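Local atomic coordinates of 11S globulin isoform 1 (Cocos nucifera, PDB entry 5WPW), a protein that serves as a hexameric seed storage globulin of coconut, a nutrient reservoir that is also a potential food allergen. Residues R181-T185 against E186-A190; R382-P385 against V386-M390. The protein carries 2 engineered substitutions. All coordinates share one frame; numbering follows the deposited sequence.

Overall arrangement
Contacts 1 and 2 are two versions of one element, the start of the first helix in a helical pair. Contact 1 (181-185 with 186-190) comes first along the chain. It leads into helix 185-192, which pairs with helix 196-202 in the N-terminal cupin half. Contact 2 (382-385 with 386-390) leads into helix 386-393, which pairs with helix 397-405 in the C-terminal half. Their centres are about 71 Å apart, on opposite sides of the chain's centre, and they do not touch. Each packs against a different neighbouring subunit: contact 1 on its C-terminal cupin, contact 2 on its N-terminal half. This is consistent with the head-to-tail trimers of 11S globulins.

Contact 1 (R181-T185 against E186-A190); sequences RGFST and ELLAA
Ser-184 is the N-cap of helix 185-192, and its hydroxyl turns back toward the first turn. Ser-184 OG accepts from Leu-187 N at 3.3 Å; the bond is weak by length but nearly straight at 168°. Glu-186 CG also comes close to this oxygen, 3.3 Å from Ser-184 OG. The first torsion of Glu-186 (chi1 50°) sets CG between its backbone N and carbonyl carbon, which brings it back to the serine hydroxyl. The carboxylate end extends away from the serine.

The backbone starts its regular bonding here. Leu-188 N gives to Ser-184 O at 3.1 Å with a 164° angle at hydrogen. Ala-189 N gives to Thr-185 O at 2.9 Å, and the methyl of Ala-189 lies near the same carbonyl, with CB 3.5 Å from Thr-185 O.

Phe-183 and Leu-188 flank the cap as a hydrophobic staple, joining the residue before the N-cap to the fourth residue after it. Phe-183 CD2 meets Leu-188 CD1 at 4.0 Å. The methyl reaches the ring obliquely, and the two side chains cross at about a right angle.

Thr-185 OG1 is hydrogen-bonded to Arg-200 NH1 of helix 196-202. Leu-350 of a neighbouring subunit packs on Phe-183 and Leu-187, and Glu-321 of that subunit accepts from Ser-184 N.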
# COMPACT_ATOMS: atom_id res chain seq x y z
N ARG A 181 -25.72 30.23 12.01
CA ARG A 181 -25.91 31.34 12.93
C ARG A 181 -24.65 32.18 13.08
O ARG A 181 -24.72 33.36 13.46
CB ARG A 181 -26.36 30.79 14.29
CG ARG A 181 -26.64 31.83 15.38
CD ARG A 181 -27.99 32.53 15.16
NE ARG A 181 -28.24 33.56 16.16
CZ ARG A 181 -27.83 34.82 16.05
NH1 ARG A 181 -27.14 35.20 14.98
NH2 ARG A 181 -28.11 35.70 17.01
N GLY A 182 -23.48 31.62 12.76
CA GLY A 182 -22.25 32.37 12.84
C GLY A 182 -22.02 33.33 11.68
O GLY A 182 -21.17 34.21 11.79
N PHE A 183 -22.78 33.17 10.60
CA PHE A 183 -22.64 34.01 9.43
C PHE A 183 -23.57 35.20 9.52
O PHE A 183 -24.64 35.15 10.14
CB PHE A 183 -22.95 33.21 8.16
CG PHE A 183 -21.93 32.18 7.84
CD1 PHE A 183 -20.60 32.53 7.74
CD2 PHE A 183 -22.29 30.85 7.69
CE1 PHE A 183 -19.65 31.57 7.44
CE2 PHE A 183 -21.35 29.90 7.40
CZ PHE A 183 -20.03 30.26 7.28
N SER A 184 -23.16 36.30 8.89
CA SER A 184 -24.04 37.46 8.80
C SER A 184 -25.19 37.16 7.85
O SER A 184 -25.05 36.41 6.88
CB SER A 184 -23.26 38.69 8.36
OG SER A 184 -23.38 38.89 6.96
N THR A 185 -26.35 37.76 8.13
CA THR A 185 -27.54 37.48 7.33
C THR A 185 -27.34 37.87 5.87
O THR A 185 -27.71 37.11 4.97
CB THR A 185 -28.74 38.21 7.92
OG1 THR A 185 -28.89 37.84 9.30
CG2 THR A 185 -29.99 37.86 7.13
N GLU A 186 -26.78 39.05 5.62
CA GLU A 186 -26.64 39.52 4.24
C GLU A 186 -25.75 38.60 3.41
O GLU A 186 -26.06 38.31 2.25
CB GLU A 186 -26.10 40.96 4.24
CG GLU A 186 -24.87 41.19 5.09
CD GLU A 186 -24.26 42.58 4.86
OE1 GLU A 186 -24.63 43.53 5.58
OE2 GLU A 186 -23.42 42.72 3.94
N LEU A 187 -24.63 38.14 3.97
CA LEU A 187 -23.75 37.29 3.16
C LEU A 187 -24.35 35.91 2.97
O LEU A 187 -24.24 35.32 1.89
CB LEU A 187 -22.36 37.21 3.79
CG LEU A 187 -21.25 38.01 3.08
CD1 LEU A 187 -20.96 37.51 1.66
CD2 LEU A 187 -21.58 39.50 3.04
N LEU A 188 -25.04 35.39 4.00
CA LEU A 188 -25.74 34.12 3.86
C LEU A 188 -26.81 34.20 2.79
O LEU A 188 -26.95 33.28 1.97
CB LEU A 188 -26.33 33.74 5.22
CG LEU A 188 -26.70 32.28 5.46
CD1 LEU A 188 -25.46 31.41 5.30
CD2 LEU A 188 -27.30 32.13 6.85
N ALA A 189 -27.58 35.29 2.76
CA ALA A 189 -28.53 35.47 1.66
C ALA A 189 -27.80 35.46 0.33
O ALA A 189 -28.17 34.73 -0.59
CB ALA A 189 -29.32 36.76 1.84
N ALA A 190 -26.72 36.24 0.23
CA ALA A 190 -25.94 36.28 -1.00
C ALA A 190 -25.40 34.90 -1.35
O ALA A 190 -25.55 34.43 -2.49
CB ALA A 190 -24.80 37.29 -0.88

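Contact 2 (R382-P385 against V386-M390)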
# COMPACT_ATOMS: atom_id res chain seq x y z
N ARG A 382 -0.75 -21.88 26.12
CA ARG A 382 -0.66 -23.09 25.31
C ARG A 382 0.52 -23.05 24.35
O ARG A 382 0.96 -24.10 23.88
CB ARG A 382 -1.94 -23.31 24.52
CG ARG A 382 -2.09 -24.79 24.15
CD ARG A 382 -3.49 -25.19 23.84
NE ARG A 382 -3.84 -24.90 22.46
CZ ARG A 382 -3.50 -25.65 21.41
NH1 ARG A 382 -3.88 -25.29 20.19
NH2 ARG A 382 -2.78 -26.75 21.59
N GLY A 383 1.05 -21.86 24.06
CA GLY A 383 2.16 -21.77 23.14
C GLY A 383 3.51 -21.93 23.77
O GLY A 383 4.51 -21.97 23.04
N MET A 384 3.58 -22.02 25.08
CA MET A 384 4.83 -22.05 25.82
C MET A 384 5.22 -23.48 26.17
O MET A 384 4.35 -24.32 26.45
CB MET A 384 4.71 -21.22 27.10
CG MET A 384 4.98 -19.72 26.86
SD MET A 384 4.65 -18.79 28.35
CE MET A 384 4.10 -17.25 27.53
N PRO A 385 6.51 -23.79 26.14
CA PRO A 385 6.95 -25.14 26.52
C PRO A 385 6.57 -25.47 27.96
O PRO A 385 6.65 -24.63 28.85
CB PRO A 385 8.47 -25.08 26.35
CG PRO A 385 8.70 -23.94 25.35
CD PRO A 385 7.62 -22.94 25.66
N VAL A 386 6.19 -26.73 28.18
CA VAL A 386 5.82 -27.15 29.54
C VAL A 386 6.89 -26.73 30.54
O VAL A 386 6.57 -26.25 31.64
CB VAL A 386 5.54 -28.66 29.60
CG1 VAL A 386 4.41 -29.02 28.67
CG2 VAL A 386 6.78 -29.45 29.25
N GLU A 387 8.18 -26.84 30.18
CA GLU A 387 9.22 -26.61 31.17
C GLU A 387 9.39 -25.14 31.48
O GLU A 387 9.76 -24.78 32.60
CB GLU A 387 10.56 -27.23 30.74
CG GLU A 387 10.48 -28.76 30.58
CD GLU A 387 11.76 -29.51 30.98
OE1 GLU A 387 11.66 -30.74 31.15
OE2 GLU A 387 12.84 -28.90 31.12
N VAL A 388 9.10 -24.26 30.51
CA VAL A 388 9.01 -22.84 30.80
C VAL A 388 7.93 -22.57 31.84
O VAL A 388 8.13 -21.79 32.78
CB VAL A 388 8.77 -22.05 29.50
CG1 VAL A 388 8.38 -20.60 29.81
CG2 VAL A 388 9.98 -22.14 28.58
N LEU A 389 6.77 -23.21 31.69
CA LEU A 389 5.71 -23.04 32.67
C LEU A 389 6.08 -23.66 34.02
O LEU A 389 5.79 -23.10 35.08
CB LEU A 389 4.41 -23.67 32.17
CG LEU A 389 3.77 -23.14 30.88
CD1 LEU A 389 2.61 -24.01 30.50
CD2 LEU A 389 3.32 -21.73 31.04
N MET A 390 6.70 -24.84 33.99
CA MET A 390 7.16 -25.43 35.25
C MET A 390 8.02 -24.45 36.01
O MET A 390 7.67 -24.02 37.11
CB MET A 390 7.93 -26.73 34.97
CG MET A 390 6.99 -27.88 34.61
SD MET A 390 7.84 -29.33 33.96
CE MET A 390 8.77 -29.83 35.43
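The pyrrolidine ring of Pro-385 has one methyl of Val-388 over a face, and His-104 of a neighbouring subunit also packs on this proline. Val-388 CG2 sits at similar distances from three ring carbons, the nearest being Pro-385 CD at 3.8 Å and the farthest Pro-385 CB at 4.0 Å. It therefore covers the broad side of the ring, shifted toward the carbons away from N and CA. Val-388 CB stands over the same face, with CD its nearest ring atom. The two side chains cross obliquely. With chi1 at 168°, CG2 stands beside the valine's own backbone N, on the side that faces the proline, and CG1 is left for the methionine.

Pro-385 is the N-cap of helix 386-393. It brings no side-chain acceptor to the cap, but its carbonyl begins the helical bonding. Leu-389 N gives to Pro-385 O at 3.2 Å, with an angle at hydrogen of 163°. The carbonyl oxygen is also hemmed in by carbon: Val-388 CB lies 3.4 Å from Pro-385 O, and Leu-389 CG lies 3.8 Å from it.

Met-384 and Leu-389 form a hydrophobic staple across the cap. Met-384 SD meets Leu-389 CD2 at 4.2 Å and lies 4.4 Å from Val-388 CG1. The sulfur thus touches one methyl from each residue. The methionine chain is extended about CB-CG (chi2 174°). Its end leads away from the helix, and the side chain packs on Pro-54 of the same neighbouring subunit.

That subunit also packs Leu-219 on Val-388, and its Asp-102 takes a weak hydrogen bond from Val-386 N. Within the chain, the loop follows strand 371-373, and the contact lies against helix 397-405, where Lys-404 touches Val-386 and Leu-389 and Lys-404 NZ is hydrogen-bonded to Met-384 O.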